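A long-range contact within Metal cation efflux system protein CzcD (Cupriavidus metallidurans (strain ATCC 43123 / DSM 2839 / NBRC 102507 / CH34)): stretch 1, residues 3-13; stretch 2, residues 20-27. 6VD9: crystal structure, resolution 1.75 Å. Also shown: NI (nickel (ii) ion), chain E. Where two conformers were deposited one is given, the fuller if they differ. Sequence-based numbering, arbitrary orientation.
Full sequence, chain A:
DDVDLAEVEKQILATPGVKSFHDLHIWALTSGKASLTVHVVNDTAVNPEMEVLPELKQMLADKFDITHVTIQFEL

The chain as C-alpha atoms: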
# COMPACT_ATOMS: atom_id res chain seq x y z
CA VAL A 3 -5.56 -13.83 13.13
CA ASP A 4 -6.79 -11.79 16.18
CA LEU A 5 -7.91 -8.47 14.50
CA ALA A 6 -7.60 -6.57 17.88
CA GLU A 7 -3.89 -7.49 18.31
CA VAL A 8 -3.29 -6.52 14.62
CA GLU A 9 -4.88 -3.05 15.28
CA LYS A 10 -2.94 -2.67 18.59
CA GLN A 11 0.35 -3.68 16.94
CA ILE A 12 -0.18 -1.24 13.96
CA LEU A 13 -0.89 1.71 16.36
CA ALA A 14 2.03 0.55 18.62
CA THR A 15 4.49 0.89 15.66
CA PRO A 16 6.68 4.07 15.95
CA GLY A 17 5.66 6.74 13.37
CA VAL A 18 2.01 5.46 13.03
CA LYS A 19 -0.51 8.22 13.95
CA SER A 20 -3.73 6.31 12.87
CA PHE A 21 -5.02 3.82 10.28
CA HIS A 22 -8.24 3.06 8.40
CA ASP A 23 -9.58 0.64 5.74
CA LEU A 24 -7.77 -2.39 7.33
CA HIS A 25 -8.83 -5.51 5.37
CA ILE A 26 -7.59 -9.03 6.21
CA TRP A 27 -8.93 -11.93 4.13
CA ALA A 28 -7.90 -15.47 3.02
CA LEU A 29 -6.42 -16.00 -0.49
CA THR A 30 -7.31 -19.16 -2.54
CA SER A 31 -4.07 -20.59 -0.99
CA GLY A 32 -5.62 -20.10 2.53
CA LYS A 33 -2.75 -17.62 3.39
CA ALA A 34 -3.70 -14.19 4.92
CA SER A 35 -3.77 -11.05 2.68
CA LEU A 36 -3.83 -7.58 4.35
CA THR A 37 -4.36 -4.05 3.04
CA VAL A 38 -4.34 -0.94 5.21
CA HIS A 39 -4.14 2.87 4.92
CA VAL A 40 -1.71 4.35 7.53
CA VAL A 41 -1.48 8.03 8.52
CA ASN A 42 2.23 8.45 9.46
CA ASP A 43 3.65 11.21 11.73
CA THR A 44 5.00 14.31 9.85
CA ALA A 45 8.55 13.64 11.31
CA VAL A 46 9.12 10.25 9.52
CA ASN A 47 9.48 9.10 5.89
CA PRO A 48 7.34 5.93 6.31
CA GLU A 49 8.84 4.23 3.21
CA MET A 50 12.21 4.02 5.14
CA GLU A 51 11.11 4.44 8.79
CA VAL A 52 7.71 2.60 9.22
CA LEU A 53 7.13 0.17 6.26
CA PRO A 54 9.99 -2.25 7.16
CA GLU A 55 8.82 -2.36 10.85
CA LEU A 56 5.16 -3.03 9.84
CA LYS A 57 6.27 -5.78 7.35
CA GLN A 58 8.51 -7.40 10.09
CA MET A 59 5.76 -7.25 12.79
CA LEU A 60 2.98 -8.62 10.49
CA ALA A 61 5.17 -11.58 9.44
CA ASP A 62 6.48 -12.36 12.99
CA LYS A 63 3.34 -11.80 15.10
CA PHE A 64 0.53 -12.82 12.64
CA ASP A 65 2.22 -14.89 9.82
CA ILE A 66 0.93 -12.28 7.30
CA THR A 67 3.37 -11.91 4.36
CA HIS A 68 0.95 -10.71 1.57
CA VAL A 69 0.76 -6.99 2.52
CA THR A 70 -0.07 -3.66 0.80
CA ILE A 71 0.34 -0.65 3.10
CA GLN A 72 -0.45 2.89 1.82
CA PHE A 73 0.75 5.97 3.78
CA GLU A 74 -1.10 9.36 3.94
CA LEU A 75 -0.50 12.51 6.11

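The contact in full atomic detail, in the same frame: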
# COMPACT_ATOMS: atom_id res chain seq x y z
N VAL A 3 -5.99 -15.26 12.99
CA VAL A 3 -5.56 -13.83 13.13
C VAL A 3 -6.52 -13.09 14.06
O VAL A 3 -7.68 -12.89 13.69
CB VAL A 3 -5.49 -13.12 11.76
CG1 VAL A 3 -6.80 -13.19 10.99
CG2 VAL A 3 -5.06 -11.67 11.92
N ASP A 4 -6.03 -12.64 15.22
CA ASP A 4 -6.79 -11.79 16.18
C ASP A 4 -6.73 -10.33 15.69
O ASP A 4 -5.70 -9.68 15.91
CB ASP A 4 -6.24 -11.94 17.60
CG ASP A 4 -7.06 -11.23 18.67
OD1 ASP A 4 -7.90 -10.38 18.31
OD2 ASP A 4 -6.85 -11.54 19.87
N LEU A 5 -7.83 -9.82 15.14
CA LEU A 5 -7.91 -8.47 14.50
C LEU A 5 -7.56 -7.40 15.54
O LEU A 5 -6.94 -6.43 15.15
CB LEU A 5 -9.31 -8.28 13.91
CG LEU A 5 -9.63 -6.92 13.27
CD1 LEU A 5 -8.60 -6.56 12.20
CD2 LEU A 5 -11.05 -6.93 12.68
N ALA A 6 -7.92 -7.56 16.82
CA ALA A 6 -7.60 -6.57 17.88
C ALA A 6 -6.09 -6.42 18.07
O ALA A 6 -5.67 -5.30 18.26
CB ALA A 6 -8.25 -6.92 19.19
N GLU A 7 -5.34 -7.52 18.11
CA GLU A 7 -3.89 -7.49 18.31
C GLU A 7 -3.32 -6.82 17.08
O GLU A 7 -2.38 -6.11 17.26
CB GLU A 7 -3.28 -8.89 18.49
CG GLU A 7 -3.22 -9.38 19.93
CD GLU A 7 -2.70 -8.38 20.94
OE1 GLU A 7 -1.55 -7.95 20.79
OE2 GLU A 7 -3.47 -8.03 21.85
N VAL A 8 -3.84 -7.11 15.88
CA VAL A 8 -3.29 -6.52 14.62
C VAL A 8 -3.43 -5.00 14.74
O VAL A 8 -2.44 -4.30 14.60
CB VAL A 8 -3.95 -7.08 13.35
CG1 VAL A 8 -3.43 -6.37 12.10
CG2 VAL A 8 -3.76 -8.60 13.24
N GLU A 9 -4.63 -4.51 15.07
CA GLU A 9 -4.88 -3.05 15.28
C GLU A 9 -3.92 -2.49 16.33
O GLU A 9 -3.27 -1.45 16.08
CB GLU A 9 -6.35 -2.83 15.69
CG GLU A 9 -7.35 -3.32 14.65
CD GLU A 9 -8.74 -3.44 15.23
OE1 GLU A 9 -8.84 -3.55 16.48
OE2 GLU A 9 -9.70 -3.37 14.45
N LYS A 10 -3.82 -3.13 17.49
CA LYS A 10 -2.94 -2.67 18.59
C LYS A 10 -1.52 -2.61 18.05
O LYS A 10 -0.82 -1.64 18.32
CB LYS A 10 -3.05 -3.62 19.80
CG LYS A 10 -2.08 -3.35 20.95
CD LYS A 10 -2.39 -4.11 22.28
CE LYS A 10 -1.40 -3.72 23.37
NZ LYS A 10 -1.57 -4.45 24.65
N GLN A 11 -1.07 -3.63 17.33
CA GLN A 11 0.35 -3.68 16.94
C GLN A 11 0.63 -2.60 15.88
O GLN A 11 1.78 -2.12 15.87
CB GLN A 11 0.76 -5.08 16.50
CG GLN A 11 0.73 -6.07 17.64
CD GLN A 11 1.58 -5.61 18.80
OE1 GLN A 11 2.67 -5.07 18.63
NE2 GLN A 11 1.05 -5.81 20.00
N ILE A 12 -0.33 -2.31 14.99
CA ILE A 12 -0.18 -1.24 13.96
C ILE A 12 -0.00 0.09 14.71
O ILE A 12 1.02 0.76 14.48
CB ILE A 12 -1.37 -1.22 12.98
CG1 ILE A 12 -1.32 -2.45 12.06
CG2 ILE A 12 -1.38 0.06 12.18
CD1 ILE A 12 -2.45 -2.54 11.10
N LEU A 13 -0.93 0.42 15.61
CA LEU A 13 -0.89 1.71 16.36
C LEU A 13 0.31 1.76 17.31
O LEU A 13 0.74 2.89 17.66
CB LEU A 13 -2.21 1.89 17.11
CG LEU A 13 -3.43 2.20 16.23
CD1 LEU A 13 -4.71 2.33 17.10
CD2 LEU A 13 -3.24 3.43 15.35
N SER A 20 -2.39 6.94 12.93
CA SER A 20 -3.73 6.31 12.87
C SER A 20 -3.77 5.38 11.66
O SER A 20 -2.87 5.43 10.84
CB SER A 20 -4.81 7.36 12.82
OG SER A 20 -4.76 8.10 11.61
N PHE A 21 -4.83 4.63 11.50
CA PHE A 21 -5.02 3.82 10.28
C PHE A 21 -6.49 3.72 9.97
O PHE A 21 -7.32 3.93 10.86
CB PHE A 21 -4.36 2.46 10.49
CG PHE A 21 -5.14 1.54 11.39
CD1 PHE A 21 -6.02 0.65 10.85
CD2 PHE A 21 -4.90 1.49 12.75
CE1 PHE A 21 -6.79 -0.15 11.68
CE2 PHE A 21 -5.63 0.63 13.57
CZ PHE A 21 -6.54 -0.20 13.02
N HIS A 22 -6.83 3.34 8.76
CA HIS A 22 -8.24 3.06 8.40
C HIS A 22 -8.21 2.05 7.28
O HIS A 22 -7.09 1.78 6.74
CB HIS A 22 -8.97 4.36 8.02
CG HIS A 22 -8.29 5.13 6.96
ND1 HIS A 22 -7.27 6.07 7.23
CD2 HIS A 22 -8.48 5.17 5.62
CE1 HIS A 22 -6.87 6.60 6.09
NE2 HIS A 22 -7.59 6.08 5.11
N ASP A 23 -9.38 1.56 6.90
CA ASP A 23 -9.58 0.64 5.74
C ASP A 23 -8.63 -0.57 5.89
O ASP A 23 -8.00 -0.96 4.87
CB ASP A 23 -9.34 1.35 4.40
CG ASP A 23 -10.22 2.56 4.09
OD1 ASP A 23 -11.03 2.91 4.91
OD2 ASP A 23 -10.03 3.17 3.02
N LEU A 24 -8.51 -1.13 7.10
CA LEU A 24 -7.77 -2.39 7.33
C LEU A 24 -8.65 -3.51 6.81
O LEU A 24 -9.83 -3.61 7.27
CB LEU A 24 -7.46 -2.58 8.82
CG LEU A 24 -6.82 -3.90 9.22
CD1 LEU A 24 -5.44 -4.08 8.54
CD2 LEU A 24 -6.63 -3.94 10.73
N HIS A 25 -8.15 -4.28 5.88
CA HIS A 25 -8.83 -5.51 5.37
C HIS A 25 -7.89 -6.70 5.47
O HIS A 25 -6.72 -6.62 5.08
CB HIS A 25 -9.35 -5.32 3.95
CG HIS A 25 -10.22 -4.13 3.76
ND1 HIS A 25 -11.58 -4.14 4.05
CD2 HIS A 25 -9.95 -2.92 3.23
CE1 HIS A 25 -12.08 -2.96 3.75
NE2 HIS A 25 -11.12 -2.21 3.23
N ILE A 26 -8.41 -7.80 6.01
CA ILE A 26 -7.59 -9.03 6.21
C ILE A 26 -8.51 -10.17 5.79
O ILE A 26 -9.65 -10.28 6.32
CB ILE A 26 -7.03 -9.19 7.64
CG1 ILE A 26 -6.25 -7.99 8.17
CG2 ILE A 26 -6.15 -10.43 7.70
CD1 ILE A 26 -5.74 -8.21 9.59
N TRP A 27 -8.10 -10.88 4.75
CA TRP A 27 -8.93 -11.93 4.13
C TRP A 27 -8.03 -13.08 3.72
O TRP A 27 -6.82 -12.87 3.64
CB TRP A 27 -9.72 -11.35 2.97
CG TRP A 27 -8.98 -11.09 1.70
CD1 TRP A 27 -9.03 -11.85 0.56
CD2 TRP A 27 -8.17 -9.94 1.37
NE1 TRP A 27 -8.29 -11.27 -0.44
CE2 TRP A 27 -7.75 -10.10 0.03
CE3 TRP A 27 -7.75 -8.80 2.08
CZ2 TRP A 27 -6.94 -9.17 -0.62
CZ3 TRP A 27 -6.95 -7.87 1.44
CH2 TRP A 27 -6.56 -8.05 0.11
NI NI E . -7.06 6.38 2.87
O HOH W 1 -9.32 5.51 2.27
O HOH W 2 -6.82 7.06 1.12
O HOH W 3 -7.80 8.48 3.23

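The contact is a helix, residues 5-13, laid across a strand, residues 20-27, and it is held by apolar packing alone: no hydrogen bond crosses between the stretches. The two run closer to antiparallel than parallel, at 138°, with axes 9.0 Å apart at closest approach, a gap that side chains must fill. Together they bury 426 Å².

The strand supplies three large hydrophobic residues, Phe-21, Leu-24 and Ile-26, each with its CA-to-CB bond toward the helix. Ile-26, chi1 m and chi2 t, extends CD1 to 3.9 Å from Val-8 CG1, and Val-3 CG2 approaches the same methyl, Ile-26 CD1, at 4.2 Å. Leu-24 sits mid-contact: its CD2 lies 3.6 Å from Leu-5 CD1, while its CD1 is 4.2 Å from Ile-12 CD1. Val-8 and Ile-12, one helical turn apart, both point toward the strand and are buried, which suits purely apolar side chains.

Phe-21 has the most area covered. Leu-13 CD2 meets the edge of its ring, 3.6 Å from Phe-21 CD2, and Ile-12 CG2 packs 3.8 Å from that same CD2. Leu-5 and Leu-13 leave the helix sideways, yet their ends come nearer the strand, a reach that leucine's length allows. Glu-9 also starts sideways and contributes its aliphatic portion, with CG 3.6 Å from Phe-21 CZ; a charged residue can thus serve at the margin through its methylenes.

Polar interactions stay within each stretch or face other partners. Asp-4 caps the helix, its OD1 accepting a weak bond from Ala-6 N at 3.2 Å. On the strand, His-22 makes no contact with the helix; its NE2 binds nickel at 2.3 Å, and Asp-23 OD2 accepts from nickel-bound water 1 at 2.6 Å.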